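Local structure of annexin B22 (Schistosoma mansoni, 4MDU) at residues B[96-101]-B[348-353]; B[134-139]-B[281-286]; B[191-196]-B[245-250]. The protein binds acidic phospholipid membranes in a calcium-dependent manner, aggregates liposomes when calcium is present, and takes part in worm reproduction and host-parasite interaction. All coordinates share one frame; numbering follows the deposited sequence.

Contacts 1 and 2 each join two predicted annexin repeats, 1 with 4 and 2 with 3, and their centres lie about 28 Å apart. Contact 3 packs the connecting segment 191-196 on the start of helix 246-260 in predicted repeat 3. It is the neighbour of contact 2, about 13 Å between centres, and the two meet where W139 NE1 approaches D191 O at 2.8 Å, probably a hydrogen bond. Contacts 1 and 3 flank the centre of the chain. Calcium-binding residues come close at contact 1, where D350 and E56 are about 3 Å apart at the nearest atoms of their side chains; contact 3 is remote from them.

Contact 1 (B[96-101]-B[348-353]); sequences GDFRKV and SGDYRR
D350 and Y351, near the start of helix 349-358, lean on F98, D97 and V101 of helix 96-106 and so join predicted repeats 1 and 4, one of the two paired modules of the annexin fold. The short helical segments approach to 7.3 Å between axes at 40°, and their nearest CA atoms, those of F98 and Y351, are 4.6 Å apart. D350 comes first, and its CB lies over one face of the F98 ring, 3.6 Å from the centroid and displaced toward the rim, nearest to CG, in a CH-pi contact; the carboxylate and ring planes are turned 61° apart. Beyond this pair, F98 and D350 both touch E56, a calcium-binding residue. Y351 follows, its CG anti to the backbone N (chi1 164°), beside the carbonyl carbon. Its CB packs against D97 CB at 3.6 Å, while the D97 carboxylate turns elsewhere, OD2 being hydrogen-bonded to T307 OG1. Farther out, M313 of helix 311-320 touches both Y351 and V101. The tyrosine meets V101 at the edge of its ring, close to the ring plane, where CD1 is 3.7 Å from V101 CB.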
loop_
_atom_site.group_PDB
_atom_site.type_symbol
_atom_site.label_atom_id
_atom_site.label_comp_id
_atom_site.label_asym_id
_atom_site.label_seq_id
_atom_site.Cartn_x
_atom_site.Cartn_y
_atom_site.Cartn_z
ATOM N N GLY B 96 -11.142 23.971 -15.575
ATOM C CA GLY B 96 -10.271 23.618 -14.472
ATOM C C GLY B 96 -10.853 22.605 -13.511
ATOM O O GLY B 96 -11.577 21.690 -13.910
ATOM N N ASP B 97 -10.528 22.774 -12.234
ATOM C CA ASP B 97 -10.976 21.872 -11.184
ATOM C C ASP B 97 -12.492 21.890 -11.027
ATOM O O ASP B 97 -13.105 20.878 -10.699
ATOM C CB ASP B 97 -10.318 22.239 -9.859
ATOM C CG ASP B 97 -8.829 22.020 -9.887
ATOM O OD1 ASP B 97 -8.130 22.502 -8.969
ATOM O OD2 ASP B 97 -8.366 21.362 -10.847
ATOM N N PHE B 98 -13.090 23.045 -11.263
ATOM C CA PHE B 98 -14.521 23.156 -11.147
ATOM C C PHE B 98 -15.168 22.234 -12.170
ATOM O O PHE B 98 -16.047 21.444 -11.832
ATOM C CB PHE B 98 -14.960 24.588 -11.382
ATOM C CG PHE B 98 -16.403 24.828 -11.081
ATOM C CD1 PHE B 98 -17.046 24.099 -10.098
ATOM C CD2 PHE B 98 -17.115 25.792 -11.774
ATOM C CE1 PHE B 98 -18.373 24.316 -9.823
ATOM C CE2 PHE B 98 -18.447 26.018 -11.501
ATOM C CZ PHE B 98 -19.079 25.280 -10.525
ATOM N N ARG B 99 -14.727 22.328 -13.420
ATOM C CA ARG B 99 -15.241 21.442 -14.468
ATOM C C ARG B 99 -15.043 19.963 -14.102
ATOM O O ARG B 99 -15.951 19.151 -14.266
ATOM C CB ARG B 99 -14.596 21.761 -15.818
ATOM C CG ARG B 99 -15.164 20.968 -16.976
ATOM C CD ARG B 99 -14.930 21.676 -18.306
ATOM N NE ARG B 99 -13.539 21.600 -18.755
ATOM C CZ ARG B 99 -13.097 22.090 -19.913
ATOM N NH1 ARG B 99 -13.930 22.707 -20.741
ATOM N NH2 ARG B 99 -11.819 21.970 -20.241
ATOM N N LYS B 100 -13.861 19.625 -13.600
ATOM C CA LYS B 100 -13.579 18.264 -13.160
ATOM C C LYS B 100 -14.649 17.771 -12.187
ATOM O O LYS B 100 -15.278 16.738 -12.399
ATOM C CB LYS B 100 -12.214 18.191 -12.477
ATOM C CG LYS B 100 -11.087 17.698 -13.343
ATOM C CD LYS B 100 -10.331 18.844 -13.978
ATOM C CE LYS B 100 -9.146 18.320 -14.779
ATOM N NZ LYS B 100 -8.312 17.401 -13.949
ATOM N N VAL B 101 -14.865 18.515 -11.114
ATOM C CA VAL B 101 -15.758 18.023 -10.089
ATOM C C VAL B 101 -17.190 17.995 -10.626
ATOM O O VAL B 101 -17.980 17.102 -10.294
ATOM C CB VAL B 101 -15.629 18.830 -8.769
ATOM C CG1 VAL B 101 -16.156 20.241 -8.944
ATOM C CG2 VAL B 101 -16.361 18.109 -7.639
ATOM N N SER B 348 -9.114 24.417 -3.201
ATOM C CA SER B 348 -9.660 25.767 -3.339
ATOM C C SER B 348 -10.505 25.949 -4.581
ATOM O O SER B 348 -10.804 24.995 -5.299
ATOM C CB SER B 348 -8.572 26.844 -3.268
ATOM O OG SER B 348 -7.588 26.637 -4.246
ATOM N N GLY B 349 -10.919 27.185 -4.808
ATOM C CA GLY B 349 -11.708 27.527 -5.969
ATOM C C GLY B 349 -13.126 27.008 -5.855
ATOM O O GLY B 349 -13.578 26.645 -4.777
ATOM N N ASP B 350 -13.828 26.993 -6.984
ATOM C CA ASP B 350 -15.195 26.521 -7.054
ATOM C C ASP B 350 -15.296 25.019 -6.760
ATOM O O ASP B 350 -16.351 24.501 -6.415
ATOM C CB ASP B 350 -15.748 26.862 -8.432
ATOM C CG ASP B 350 -15.949 28.352 -8.597
ATOM O OD1 ASP B 350 -16.248 28.995 -7.577
ATOM O OD2 ASP B 350 -15.813 28.877 -9.718
ATOM N N TYR B 351 -14.173 24.340 -6.915
ATOM C CA TYR B 351 -14.024 22.948 -6.570
ATOM C C TYR B 351 -14.186 22.810 -5.057
ATOM O O TYR B 351 -15.072 22.099 -4.584
ATOM C CB TYR B 351 -12.645 22.491 -7.064
ATOM C CG TYR B 351 -12.117 21.205 -6.504
ATOM C CD1 TYR B 351 -12.825 20.014 -6.644
ATOM C CD2 TYR B 351 -10.880 21.164 -5.890
ATOM C CE1 TYR B 351 -12.330 18.837 -6.145
ATOM C CE2 TYR B 351 -10.371 19.989 -5.388
ATOM C CZ TYR B 351 -11.106 18.825 -5.515
ATOM O OH TYR B 351 -10.603 17.640 -5.021
ATOM N N ARG B 352 -13.351 23.515 -4.300
ATOM C CA ARG B 352 -13.476 23.534 -2.840
ATOM C C ARG B 352 -14.921 23.819 -2.433
ATOM O O ARG B 352 -15.506 23.128 -1.588
ATOM C CB ARG B 352 -12.553 24.603 -2.235
ATOM C CG ARG B 352 -12.960 25.063 -0.830
ATOM C CD ARG B 352 -11.787 25.652 -0.073
ATOM N NE ARG B 352 -11.333 26.906 -0.661
ATOM C CZ ARG B 352 -10.251 27.567 -0.256
ATOM N NH1 ARG B 352 -9.529 27.091 0.758
ATOM N NH2 ARG B 352 -9.904 28.705 -0.855
ATOM N N ARG B 353 -15.493 24.837 -3.058
ATOM C CA ARG B 353 -16.839 25.274 -2.733
ATOM C C ARG B 353 -17.830 24.146 -3.003
ATOM O O ARG B 353 -18.723 23.880 -2.195
ATOM C CB ARG B 353 -17.190 26.512 -3.554
ATOM C CG ARG B 353 -18.471 27.210 -3.137
ATOM C CD ARG B 353 -18.296 28.010 -1.834
ATOM N NE ARG B 353 -19.327 27.581 -0.912
ATOM C CZ ARG B 353 -19.118 27.060 0.290
ATOM N NH1 ARG B 353 -17.898 26.946 0.801
ATOM N NH2 ARG B 353 -20.166 26.700 1.005
#

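Contact 2 (B[134-139]-B[281-286]); sequences IFTTLW and VAVLRY
The carbonyl oxygen of I134 is gripped twice by T137, which meets Y286 across the contact: once by T137 N at 2.9 Å and once by T137 OG1 at 2.7 Å. The hydroxyl reaches it from between the backbone N and the carbonyl carbon (chi1 69°), with a C=O...donor angle of 133°. With OG1 so engaged, the other branch, CG2, meets Y286 CE2 at 4.0 Å, the two side chains crossing at about a right angle. T136 and Y286 instead run past one another with opposite sense. The methyl CG2 of T136 rests on Y286 CB at 3.8 Å, and T136 O lies over the centre of the phenol ring, 4.2 Å above its plane. OG1 of the same threonine is hydrogen-bonded to I132 O, yet it also packs at 3.7 Å against A282 CB and beside V283 CG2. Polar groups meet at the far end of the ring, where a water donates to T137 O at 2.8 Å and is also hydrogen-bonded to Y286 OH. That phenol oxygen has a further partner in R319, and R290 makes a cation-pi contact with the ring. W297 of helix 290-301 touches both T136 and A282. Such buried packing between T136 and T137, where helix 128-136 gives way to a turn, and the C-terminal half of helix 274-288 belongs to the module of predicted repeats 2 and 3 in the annexin fold.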
loop_
_atom_site.group_PDB
_atom_site.type_symbol
_atom_site.label_atom_id
_atom_site.label_comp_id
_atom_site.label_asym_id
_atom_site.label_seq_id
_atom_site.Cartn_x
_atom_site.Cartn_y
_atom_site.Cartn_z
ATOM N N ILE B 134 -13.372 1.345 -3.906
ATOM C CA ILE B 134 -14.608 1.279 -4.670
ATOM C C ILE B 134 -15.358 -0.055 -4.494
ATOM O O ILE B 134 -16.534 -0.064 -4.117
ATOM C CB ILE B 134 -14.334 1.550 -6.168
ATOM C CG1 ILE B 134 -13.936 3.022 -6.360
ATOM C CG2 ILE B 134 -15.563 1.202 -7.002
ATOM C CD1 ILE B 134 -13.737 3.408 -7.802
ATOM N N PHE B 135 -14.682 -1.176 -4.733
ATOM C CA PHE B 135 -15.360 -2.476 -4.649
ATOM C C PHE B 135 -15.941 -2.745 -3.276
ATOM O O PHE B 135 -17.054 -3.266 -3.152
ATOM C CB PHE B 135 -14.424 -3.610 -5.052
ATOM C CG PHE B 135 -14.103 -3.617 -6.509
ATOM C CD1 PHE B 135 -15.034 -3.168 -7.430
ATOM C CD2 PHE B 135 -12.869 -4.048 -6.962
ATOM C CE1 PHE B 135 -14.745 -3.164 -8.794
ATOM C CE2 PHE B 135 -12.570 -4.050 -8.324
ATOM C CZ PHE B 135 -13.505 -3.602 -9.237
ATOM N N THR B 136 -15.185 -2.400 -2.239
ATOM C CA THR B 136 -15.684 -2.510 -0.871
ATOM C C THR B 136 -17.088 -1.930 -0.727
ATOM O O THR B 136 -17.929 -2.497 -0.028
ATOM C CB THR B 136 -14.738 -1.806 0.118
ATOM O OG1 THR B 136 -13.560 -2.604 0.278
ATOM C CG2 THR B 136 -15.396 -1.638 1.451
ATOM N N THR B 137 -17.347 -0.816 -1.411
ATOM C CA THR B 137 -18.589 -0.075 -1.204
ATOM C C THR B 137 -19.748 -0.464 -2.130
ATOM O O THR B 137 -20.799 0.176 -2.106
ATOM C CB THR B 137 -18.360 1.442 -1.348
ATOM O OG1 THR B 137 -18.064 1.738 -2.720
ATOM C CG2 THR B 137 -17.197 1.885 -0.477
ATOM N N LEU B 138 -19.582 -1.507 -2.936
ATOM C CA LEU B 138 -20.654 -1.884 -3.858
ATOM C C LEU B 138 -21.281 -3.212 -3.482
ATOM O O LEU B 138 -20.584 -4.225 -3.355
ATOM C CB LEU B 138 -20.141 -1.960 -5.301
ATOM C CG LEU B 138 -19.598 -0.652 -5.888
ATOM C CD1 LEU B 138 -18.869 -0.916 -7.199
ATOM C CD2 LEU B 138 -20.725 0.366 -6.079
ATOM N N TRP B 139 -22.598 -3.225 -3.327
ATOM C CA TRP B 139 -23.269 -4.511 -3.185
ATOM C C TRP B 139 -23.644 -5.084 -4.559
ATOM O O TRP B 139 -23.365 -4.477 -5.599
ATOM C CB TRP B 139 -24.459 -4.450 -2.222
ATOM C CG TRP B 139 -24.505 -5.683 -1.371
ATOM C CD1 TRP B 139 -25.384 -6.734 -1.484
ATOM C CD2 TRP B 139 -23.599 -6.029 -0.307
ATOM N NE1 TRP B 139 -25.089 -7.691 -0.542
ATOM C CE2 TRP B 139 -23.996 -7.288 0.186
ATOM C CE3 TRP B 139 -22.503 -5.388 0.286
ATOM C CZ2 TRP B 139 -23.340 -7.916 1.247
ATOM C CZ3 TRP B 139 -21.850 -6.019 1.342
ATOM C CH2 TRP B 139 -22.273 -7.271 1.808
ATOM N N VAL B 281 -9.551 -6.005 5.693
ATOM C CA VAL B 281 -9.766 -5.028 6.759
ATOM C C VAL B 281 -10.784 -3.988 6.338
ATOM O O VAL B 281 -11.698 -3.645 7.111
ATOM C CB VAL B 281 -8.469 -4.340 7.201
ATOM C CG1 VAL B 281 -8.801 -3.091 8.012
ATOM C CG2 VAL B 281 -7.591 -5.309 8.005
ATOM N N ALA B 282 -10.642 -3.499 5.107
ATOM C CA ALA B 282 -11.628 -2.569 4.560
ATOM C C ALA B 282 -13.046 -3.153 4.639
ATOM O O ALA B 282 -13.965 -2.505 5.152
ATOM C CB ALA B 282 -11.294 -2.199 3.122
ATOM N N VAL B 283 -13.229 -4.363 4.115
ATOM C CA VAL B 283 -14.567 -4.962 4.078
ATOM C C VAL B 283 -15.154 -5.147 5.483
ATOM O O VAL B 283 -16.312 -4.802 5.733
ATOM C CB VAL B 283 -14.574 -6.297 3.323
ATOM C CG1 VAL B 283 -15.945 -7.015 3.478
ATOM C CG2 VAL B 283 -14.224 -6.083 1.841
ATOM N N LEU B 284 -14.349 -5.671 6.404
ATOM C CA LEU B 284 -14.805 -5.888 7.781
ATOM C C LEU B 284 -15.198 -4.569 8.428
ATOM O O LEU B 284 -16.262 -4.460 9.061
ATOM C CB LEU B 284 -13.719 -6.571 8.621
ATOM C CG LEU B 284 -14.101 -6.904 10.071
ATOM C CD1 LEU B 284 -15.439 -7.637 10.143
ATOM C CD2 LEU B 284 -12.981 -7.699 10.749
ATOM N N ARG B 285 -14.344 -3.564 8.240
ATOM C CA ARG B 285 -14.560 -2.270 8.871
ATOM C C ARG B 285 -15.711 -1.544 8.202
ATOM O O ARG B 285 -16.411 -0.760 8.843
ATOM C CB ARG B 285 -13.274 -1.435 8.866
ATOM C CG ARG B 285 -12.156 -2.007 9.749
ATOM C CD ARG B 285 -10.952 -1.021 9.882
ATOM N NE ARG B 285 -11.318 0.184 10.629
ATOM C CZ ARG B 285 -10.646 1.335 10.611
ATOM N NH1 ARG B 285 -9.543 1.482 9.875
ATOM N NH2 ARG B 285 -11.096 2.353 11.324
ATOM N N TYR B 286 -15.937 -1.824 6.918
ATOM C CA TYR B 286 -17.104 -1.265 6.250
ATOM C C TYR B 286 -18.362 -1.700 6.996
ATOM O O TYR B 286 -19.368 -0.975 7.066
ATOM C CB TYR B 286 -17.189 -1.731 4.794
ATOM C CG TYR B 286 -18.286 -1.013 4.047
ATOM C CD1 TYR B 286 -19.516 -1.616 3.808
ATOM C CD2 TYR B 286 -18.104 0.288 3.622
ATOM C CE1 TYR B 286 -20.530 -0.928 3.130
ATOM C CE2 TYR B 286 -19.097 0.977 2.954
ATOM C CZ TYR B 286 -20.302 0.381 2.708
ATOM O OH TYR B 286 -21.267 1.116 2.044
HETATM O O HOH W 1 -21.796 2.031 -0.225
#

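Contact 3 (B[191-196]-B[245-250]); sequences DDIPIL and TPYQLY
D191 to P194 run extended past the N-terminus of helix 246-260, coming nearest at the CA atoms of D191 and T245, 5.8 Å apart. T245 is the N-cap of that helix, and its two branches divide the work. OG1 sits between the backbone N and the carbonyl carbon (chi1 75°), from where it accepts the N-H of Q248 at 3.1 Å in a nearly straight bond of 173°, satisfying an amide of the first turn. CG2 meets the segment 191-196 instead and packs at 3.6 Å on D191 O and close to D191 CB. I193 then crosses T245 nearly perpendicularly. Its terminal methyl CD1 touches two residues, lying 3.8 Å from T245 CG2 and 3.7 Å from Y247 CD2; chi2 of 159° extends the isoleucine chain toward them. Polar groups are joined through a water, which donates to D191 OD2 at 2.7 Å and accepts from T245 N at 2.8 Å. The same carboxylate oxygen forms a salt bridge with R244, so the aspartate faces both a positive charge and a bound water near the helix start. L198 of helix 195-199 touches both I193 and Y247, Q248 packs on helix 212-224, and P246 and L249 lie against helix 274-288.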
loop_
_atom_site.group_PDB
_atom_site.type_symbol
_atom_site.label_atom_id
_atom_site.label_comp_id
_atom_site.label_asym_id
_atom_site.label_seq_id
_atom_site.Cartn_x
_atom_site.Cartn_y
_atom_site.Cartn_z
ATOM N N ASP B 191 -23.986 -12.326 0.013
ATOM C CA ASP B 191 -25.305 -12.583 0.577
ATOM C C ASP B 191 -26.188 -11.373 0.419
ATOM O O ASP B 191 -25.731 -10.240 0.546
ATOM C CB ASP B 191 -25.238 -12.927 2.061
ATOM C CG ASP B 191 -24.416 -14.162 2.339
ATOM O OD1 ASP B 191 -24.103 -14.916 1.384
ATOM O OD2 ASP B 191 -24.067 -14.360 3.520
ATOM N N ASP B 192 -27.465 -11.624 0.177
ATOM C CA ASP B 192 -28.451 -10.567 0.027
ATOM C C ASP B 192 -29.445 -10.552 1.181
ATOM O O ASP B 192 -29.596 -11.527 1.913
ATOM C CB ASP B 192 -29.220 -10.744 -1.294
ATOM C CG ASP B 192 -28.430 -10.277 -2.496
ATOM O OD1 ASP B 192 -27.961 -9.106 -2.490
ATOM O OD2 ASP B 192 -28.276 -11.084 -3.446
ATOM N N ILE B 193 -30.124 -9.429 1.328
ATOM C CA ILE B 193 -31.279 -9.317 2.194
ATOM C C ILE B 193 -32.341 -8.619 1.374
ATOM O O ILE B 193 -32.104 -7.546 0.814
ATOM C CB ILE B 193 -30.998 -8.473 3.438
ATOM C CG1 ILE B 193 -29.905 -9.121 4.298
ATOM C CG2 ILE B 193 -32.288 -8.270 4.238
ATOM C CD1 ILE B 193 -29.199 -8.130 5.254
ATOM N N PRO B 194 -33.517 -9.234 1.277
ATOM C CA PRO B 194 -34.554 -8.642 0.430
ATOM C C PRO B 194 -35.022 -7.298 0.981
ATOM O O PRO B 194 -35.123 -7.102 2.199
ATOM C CB PRO B 194 -35.671 -9.685 0.459
ATOM C CG PRO B 194 -35.399 -10.517 1.663
ATOM C CD PRO B 194 -33.929 -10.509 1.884
ATOM N N ILE B 195 -35.288 -6.375 0.070
ATOM C CA ILE B 195 -35.648 -5.011 0.432
ATOM C C ILE B 195 -36.644 -4.928 1.580
ATOM O O ILE B 195 -36.438 -4.193 2.553
ATOM C CB ILE B 195 -36.208 -4.258 -0.773
ATOM C CG1 ILE B 195 -35.062 -3.813 -1.691
ATOM C CG2 ILE B 195 -36.999 -3.060 -0.308
ATOM C CD1 ILE B 195 -35.494 -2.910 -2.839
ATOM N N LEU B 196 -37.715 -5.702 1.470
ATOM C CA LEU B 196 -38.803 -5.648 2.437
ATOM C C LEU B 196 -38.329 -5.912 3.859
ATOM O O LEU B 196 -38.839 -5.322 4.808
ATOM C CB LEU B 196 -39.905 -6.628 2.045
ATOM C CG LEU B 196 -40.778 -6.109 0.901
ATOM C CD1 LEU B 196 -41.350 -4.753 1.288
ATOM C CD2 LEU B 196 -39.989 -6.010 -0.403
ATOM N N THR B 245 -23.373 -10.191 4.830
ATOM C CA THR B 245 -23.881 -8.841 4.815
ATOM C C THR B 245 -23.231 -8.048 5.956
ATOM O O THR B 245 -22.705 -8.626 6.913
ATOM C CB THR B 245 -25.392 -8.825 4.995
ATOM O OG1 THR B 245 -25.698 -9.093 6.366
ATOM C CG2 THR B 245 -26.057 -9.874 4.080
ATOM N N PRO B 246 -23.263 -6.713 5.866
ATOM C CA PRO B 246 -22.604 -5.980 6.949
ATOM C C PRO B 246 -23.182 -6.380 8.308
ATOM O O PRO B 246 -22.433 -6.524 9.270
ATOM C CB PRO B 246 -22.911 -4.515 6.614
ATOM C CG PRO B 246 -23.150 -4.523 5.126
ATOM C CD PRO B 246 -23.879 -5.811 4.878
ATOM N N TYR B 247 -24.487 -6.604 8.371
ATOM C CA TYR B 247 -25.135 -6.983 9.633
ATOM C C TYR B 247 -24.638 -8.329 10.172
ATOM O O TYR B 247 -24.261 -8.438 11.350
ATOM C CB TYR B 247 -26.656 -6.931 9.482
ATOM C CG TYR B 247 -27.079 -5.696 8.713
ATOM C CD1 TYR B 247 -27.150 -4.458 9.341
ATOM C CD2 TYR B 247 -27.357 -5.758 7.354
ATOM C CE1 TYR B 247 -27.501 -3.316 8.639
ATOM C CE2 TYR B 247 -27.711 -4.626 6.646
ATOM C CZ TYR B 247 -27.777 -3.402 7.299
ATOM O OH TYR B 247 -28.124 -2.268 6.609
ATOM N N GLN B 248 -24.596 -9.335 9.295
ATOM C CA GLN B 248 -24.066 -10.659 9.641
ATOM C C GLN B 248 -22.599 -10.617 10.085
ATOM O O GLN B 248 -22.215 -11.339 11.012
ATOM C CB GLN B 248 -24.225 -11.622 8.453
ATOM C CG GLN B 248 -23.792 -13.059 8.735
ATOM C CD GLN B 248 -24.654 -13.738 9.788
ATOM O OE1 GLN B 248 -25.821 -13.392 9.974
ATOM N NE2 GLN B 248 -24.070 -14.690 10.499
ATOM N N LEU B 249 -21.782 -9.786 9.419
ATOM C CA LEU B 249 -20.358 -9.671 9.746
ATOM C C LEU B 249 -20.184 -9.128 11.147
ATOM O O LEU B 249 -19.336 -9.580 11.916
ATOM C CB LEU B 249 -19.647 -8.731 8.780
ATOM C CG LEU B 249 -18.776 -9.407 7.746
ATOM C CD1 LEU B 249 -18.062 -8.368 6.908
ATOM C CD2 LEU B 249 -17.799 -10.310 8.453
ATOM N N TYR B 250 -20.991 -8.131 11.468
ATOM C CA TYR B 250 -20.953 -7.565 12.793
ATOM C C TYR B 250 -21.230 -8.645 13.836
ATOM O O TYR B 250 -20.417 -8.888 14.736
ATOM C CB TYR B 250 -21.959 -6.440 12.924
ATOM C CG TYR B 250 -21.905 -5.852 14.298
ATOM C CD1 TYR B 250 -20.836 -5.051 14.682
ATOM C CD2 TYR B 250 -22.887 -6.124 15.227
ATOM C CE1 TYR B 250 -20.762 -4.511 15.953
ATOM C CE2 TYR B 250 -22.825 -5.590 16.503
ATOM C CZ TYR B 250 -21.760 -4.783 16.860
ATOM O OH TYR B 250 -21.694 -4.248 18.129
HETATM O O HOH W 2 -24.780 -12.535 5.348
#